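Long-range contacts in putative ABC-transporter ATP-binding protein (Alicyclobacillus acidocaldarius, PDB 1Z47), which probably binds and hydrolyses ATP as the nucleotide-binding subunit of an ABC transporter thought to import sulfate: residues Ala299-Arg305 against Pro339-Met345; Gly310-Cys315 against Glu326-Ser331. All coordinates share one frame. Numbering follows the deposited sequence.

Contact 1. Residues Ala299-Arg305 against Pro339-Met345; sequences AHAQVVR and PGAWVHM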
# COMPACT_ATOMS: atom_id res chain seq x y z
N ALA B 299 -11.55 -31.16 -13.05
CA ALA B 299 -11.15 -29.81 -12.65
C ALA B 299 -9.85 -29.81 -11.84
O ALA B 299 -9.56 -30.77 -11.12
CB ALA B 299 -12.26 -29.16 -11.84
N HIS B 300 -9.09 -28.72 -11.97
CA HIS B 300 -7.82 -28.54 -11.25
C HIS B 300 -8.05 -27.91 -9.89
O HIS B 300 -7.39 -28.26 -8.91
CB HIS B 300 -6.88 -27.62 -12.03
CG HIS B 300 -6.37 -28.20 -13.31
ND1 HIS B 300 -5.80 -27.43 -14.30
CD2 HIS B 300 -6.31 -29.48 -13.74
CE1 HIS B 300 -5.40 -28.21 -15.28
NE2 HIS B 300 -5.70 -29.46 -14.97
N ALA B 301 -9.00 -26.98 -9.83
CA ALA B 301 -9.28 -26.30 -8.58
C ALA B 301 -10.73 -25.92 -8.40
O ALA B 301 -11.56 -26.08 -9.29
CB ALA B 301 -8.40 -25.06 -8.47
N GLN B 302 -11.04 -25.43 -7.21
CA GLN B 302 -12.38 -25.01 -6.88
C GLN B 302 -12.21 -23.59 -6.35
O GLN B 302 -11.31 -23.30 -5.57
CB GLN B 302 -12.98 -25.93 -5.82
CG GLN B 302 -14.44 -25.67 -5.54
CD GLN B 302 -15.05 -26.73 -4.65
OE1 GLN B 302 -14.58 -26.97 -3.53
NE2 GLN B 302 -16.12 -27.36 -5.12
N VAL B 303 -13.08 -22.69 -6.80
CA VAL B 303 -13.00 -21.30 -6.39
C VAL B 303 -13.40 -21.07 -4.95
O VAL B 303 -14.46 -21.49 -4.51
CB VAL B 303 -13.89 -20.44 -7.30
CG1 VAL B 303 -14.02 -19.02 -6.72
CG2 VAL B 303 -13.31 -20.41 -8.71
N VAL B 304 -12.51 -20.42 -4.20
CA VAL B 304 -12.81 -20.12 -2.82
C VAL B 304 -13.62 -18.82 -2.92
O VAL B 304 -14.71 -18.72 -2.39
CB VAL B 304 -11.53 -19.89 -2.00
CG1 VAL B 304 -11.88 -19.59 -0.56
CG2 VAL B 304 -10.64 -21.12 -2.09
N ARG B 305 -13.07 -17.83 -3.62
CA ARG B 305 -13.80 -16.59 -3.79
C ARG B 305 -13.11 -15.60 -4.71
O ARG B 305 -11.98 -15.84 -5.16
CB ARG B 305 -14.11 -15.93 -2.44
CG ARG B 305 -12.96 -15.33 -1.72
CD ARG B 305 -13.37 -13.99 -1.18
NE ARG B 305 -12.19 -13.24 -0.75
CZ ARG B 305 -12.18 -11.93 -0.54
NH1 ARG B 305 -13.28 -11.20 -0.70
NH2 ARG B 305 -11.05 -11.34 -0.17
N PRO B 339 -17.94 -18.84 -6.02
CA PRO B 339 -17.40 -19.77 -5.02
C PRO B 339 -17.88 -21.18 -5.34
O PRO B 339 -18.86 -21.35 -6.06
CB PRO B 339 -17.98 -19.24 -3.71
CG PRO B 339 -18.07 -17.77 -3.94
CD PRO B 339 -18.61 -17.69 -5.36
N GLY B 340 -17.19 -22.19 -4.82
CA GLY B 340 -17.59 -23.56 -5.06
C GLY B 340 -17.37 -24.04 -6.48
O GLY B 340 -17.13 -25.23 -6.71
N ALA B 341 -17.46 -23.13 -7.45
CA ALA B 341 -17.27 -23.48 -8.85
C ALA B 341 -15.96 -24.23 -9.12
O ALA B 341 -14.92 -23.92 -8.53
CB ALA B 341 -17.31 -22.21 -9.70
N TRP B 342 -16.01 -25.23 -10.01
CA TRP B 342 -14.82 -26.00 -10.38
C TRP B 342 -14.15 -25.41 -11.62
O TRP B 342 -14.84 -24.95 -12.53
CB TRP B 342 -15.16 -27.48 -10.62
CG TRP B 342 -15.35 -28.24 -9.35
CD1 TRP B 342 -16.52 -28.44 -8.68
CD2 TRP B 342 -14.31 -28.78 -8.52
NE1 TRP B 342 -16.28 -29.07 -7.48
CE2 TRP B 342 -14.93 -29.29 -7.36
CE3 TRP B 342 -12.92 -28.88 -8.65
CZ2 TRP B 342 -14.20 -29.89 -6.32
CZ3 TRP B 342 -12.19 -29.47 -7.62
CH2 TRP B 342 -12.84 -29.97 -6.47
N VAL B 343 -12.82 -25.41 -11.64
CA VAL B 343 -12.09 -24.83 -12.77
C VAL B 343 -10.79 -25.51 -13.17
O VAL B 343 -10.17 -26.25 -12.39
CB VAL B 343 -11.73 -23.35 -12.51
CG1 VAL B 343 -13.00 -22.50 -12.45
CG2 VAL B 343 -10.93 -23.22 -11.22
N HIS B 344 -10.37 -25.19 -14.39
CA HIS B 344 -9.15 -25.67 -15.02
C HIS B 344 -8.23 -24.46 -15.04
O HIS B 344 -8.69 -23.35 -15.29
CB HIS B 344 -9.46 -26.11 -16.47
CG HIS B 344 -8.26 -26.21 -17.36
ND1 HIS B 344 -7.57 -27.39 -17.56
CD2 HIS B 344 -7.62 -25.27 -18.11
CE1 HIS B 344 -6.57 -27.18 -18.40
NE2 HIS B 344 -6.58 -25.90 -18.75
N MET B 345 -6.94 -24.69 -14.76
CA MET B 345 -5.92 -23.63 -14.74
C MET B 345 -5.03 -23.68 -15.97
O MET B 345 -4.80 -24.75 -16.53
CB MET B 345 -5.02 -23.77 -13.52
CG MET B 345 -5.67 -23.44 -12.20
SD MET B 345 -4.60 -23.97 -10.84
CE MET B 345 -5.56 -25.29 -10.19
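Backbone hydrogen bonds join these segments as antiparallel neighbours in the five-stranded sheet of the C-terminal, putatively regulatory region, and a classic beta bulge interrupts their pairing. His300 and Ala301 both face Val343. Their amides share one acceptor: His300 N lies 2.7 Å and Ala301 N 2.9 Å from Val343 O. Val343 N returns a bond to Ala301 O at 2.7 Å. Beyond the non-hydrogen-bonded pair Gln302-Trp342, Val303 N reaches Ala341 O and Gly340 N reaches Val303 O, both at 2.8 Å. The hydrogen bonding thus runs on into the loop before strand 342-347. Gly340 has a positive phi there, which a residue without a side chain adopts readily.

Two side chains add polar links. Met345 N donates to His300 ND1 at 3.0 Å, so the imidazole takes up a backbone amide next to the bulge. Gln302 NE2 makes a weak bond to Gly340 O at 2.8 Å.

Packing differs on the two faces. Ala301, Val343 and Met345 gather on the buried side, where Ile317 of the neighbouring strand 312-319 touches Ala301, Val303 and Met345. Ala301 CB lies 3.3 Å from Met345 CE. Trp342, on the face with Gln302, also meets Ala299: Ala299 CB lies 3.3 Å from Trp342 CE3. Gln302 CB makes a CH-pi contact, 3.9 Å from the centroid of the Trp342 six-membered ring and almost on its normal.

Contact 2. Residues Gly310-Cys315 against Glu326-Ser331; sequences GSYSAC and EVHVPS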
# COMPACT_ATOMS: atom_id res chain seq x y z
N GLY B 310 -11.13 -3.36 -9.41
CA GLY B 310 -11.10 -2.26 -10.37
C GLY B 310 -10.59 -2.64 -11.74
O GLY B 310 -11.37 -2.95 -12.63
N SER B 311 -9.28 -2.60 -11.91
CA SER B 311 -8.64 -2.94 -13.17
C SER B 311 -8.62 -4.45 -13.40
O SER B 311 -8.31 -4.91 -14.49
CB SER B 311 -7.19 -2.44 -13.18
OG SER B 311 -6.45 -3.11 -14.18
N TYR B 312 -8.95 -5.21 -12.36
CA TYR B 312 -8.95 -6.66 -12.46
C TYR B 312 -9.69 -7.26 -11.28
O TYR B 312 -9.91 -6.59 -10.27
CB TYR B 312 -7.50 -7.19 -12.47
CG TYR B 312 -6.80 -7.08 -11.13
CD1 TYR B 312 -6.94 -8.08 -10.18
CD2 TYR B 312 -6.08 -5.92 -10.78
CE1 TYR B 312 -6.37 -7.96 -8.90
CE2 TYR B 312 -5.51 -5.79 -9.49
CZ TYR B 312 -5.67 -6.82 -8.56
OH TYR B 312 -5.15 -6.70 -7.29
N SER B 313 -10.10 -8.51 -11.43
CA SER B 313 -10.79 -9.23 -10.39
C SER B 313 -9.81 -10.27 -9.81
O SER B 313 -9.14 -11.00 -10.56
CB SER B 313 -12.03 -9.92 -10.96
OG SER B 313 -12.77 -10.60 -9.94
N ALA B 314 -9.73 -10.33 -8.49
CA ALA B 314 -8.83 -11.28 -7.86
C ALA B 314 -9.62 -12.54 -7.58
O ALA B 314 -10.72 -12.49 -7.02
CB ALA B 314 -8.27 -10.71 -6.56
N CYS B 315 -9.06 -13.68 -7.97
CA CYS B 315 -9.74 -14.93 -7.73
C CYS B 315 -8.83 -15.95 -7.01
O CYS B 315 -7.76 -16.29 -7.50
CB CYS B 315 -10.22 -15.51 -9.06
SG CYS B 315 -11.29 -16.97 -8.87
N GLU B 326 -3.66 -17.55 -6.12
CA GLU B 326 -4.28 -16.26 -6.38
C GLU B 326 -4.12 -16.00 -7.87
O GLU B 326 -3.02 -16.08 -8.41
CB GLU B 326 -3.63 -15.11 -5.59
CG GLU B 326 -4.35 -13.77 -5.87
CD GLU B 326 -3.83 -12.59 -5.05
OE1 GLU B 326 -3.10 -12.82 -4.05
OE2 GLU B 326 -4.16 -11.44 -5.39
N VAL B 327 -5.23 -15.72 -8.52
CA VAL B 327 -5.24 -15.46 -9.95
C VAL B 327 -5.91 -14.11 -10.21
O VAL B 327 -6.87 -13.75 -9.54
CB VAL B 327 -6.06 -16.57 -10.69
CG1 VAL B 327 -6.15 -16.24 -12.20
CG2 VAL B 327 -5.41 -17.96 -10.46
N HIS B 328 -5.39 -13.38 -11.20
CA HIS B 328 -5.97 -12.09 -11.56
C HIS B 328 -6.62 -12.19 -12.93
O HIS B 328 -5.94 -12.44 -13.92
CB HIS B 328 -4.87 -11.01 -11.56
CG HIS B 328 -4.38 -10.65 -10.19
ND1 HIS B 328 -3.39 -9.71 -9.97
CD2 HIS B 328 -4.76 -11.09 -8.96
CE1 HIS B 328 -3.18 -9.59 -8.67
NE2 HIS B 328 -4.00 -10.42 -8.03
N VAL B 329 -7.94 -12.02 -13.00
CA VAL B 329 -8.62 -12.09 -14.30
C VAL B 329 -9.10 -10.69 -14.70
O VAL B 329 -9.42 -9.88 -13.84
CB VAL B 329 -9.81 -13.05 -14.27
CG1 VAL B 329 -9.34 -14.45 -13.88
CG2 VAL B 329 -10.86 -12.57 -13.30
N PRO B 330 -9.17 -10.40 -16.02
CA PRO B 330 -9.62 -9.09 -16.52
C PRO B 330 -10.96 -8.60 -15.94
O PRO B 330 -11.83 -9.41 -15.61
CB PRO B 330 -9.69 -9.30 -18.03
CG PRO B 330 -9.97 -10.77 -18.16
CD PRO B 330 -9.03 -11.35 -17.14
N SER B 331 -11.10 -7.29 -15.79
CA SER B 331 -12.34 -6.72 -15.26
C SER B 331 -13.53 -7.27 -16.02
O SER B 331 -14.62 -7.45 -15.46
CB SER B 331 -12.33 -5.20 -15.38
OG SER B 331 -11.27 -4.63 -14.63
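This is the open end of the beta hairpin formed by strands 312-319 and 324-330. Two hydrogen-bonded pairs satisfy their backbone groups reciprocally. Ser313 N donates to Val329 O and Val329 N to Ser313 O, both at 2.9 Å. Cys315 N gives to Val327 O at 2.7 Å, and Val327 N to Cys315 O at 2.8 Å. Between them Ala314 and His328 form a non-hydrogen-bonded pair. Ala314 makes a backbone hydrogen bond to Ala307 of strand 301-308, and His328 one to Pro286. Glu326 N bonds to Asn250 OD1.

Past the last regular pair, a side chain takes over. Ser331 OG donates to Gly310 O at 2.6 Å and ties the open ends of the two strands together.

His328 NE2 donates to Glu326 OE2 at 2.8 Å, a His-carboxylate bond along one strand. Tyr312 OH finds its partner in Lys309. The Tyr312 and His328 rings stack face to face, with centroids 4.1 Å apart and planes at 25°. Their closest atoms are Tyr312 CE1 and His328 CD2, at 3.5 Å.

How the contacts relate
From the N terminus, the chain first passes through the ABC-transporter region, which probably binds ATP, and then enters the C-terminal beta region. Strand 301-308 starts contact 1 and leads directly into strand 312-319, which starts contact 2. After a four-residue connection, strand 324-330 returns and closes contact 2; ten residues separate its segments. Only then does strand 342-347 come back to close contact 1. Contact 2 is therefore nested inside the 33-residue loop of contact 1. Each joins one pair of strands, and the direct pairing of 301-308 with 312-319 links the two pairs into one antiparallel sheet. The contact centres lie about 15 Å apart. They meet where Cys315 SG packs 4.0 Å from Val303 CG2.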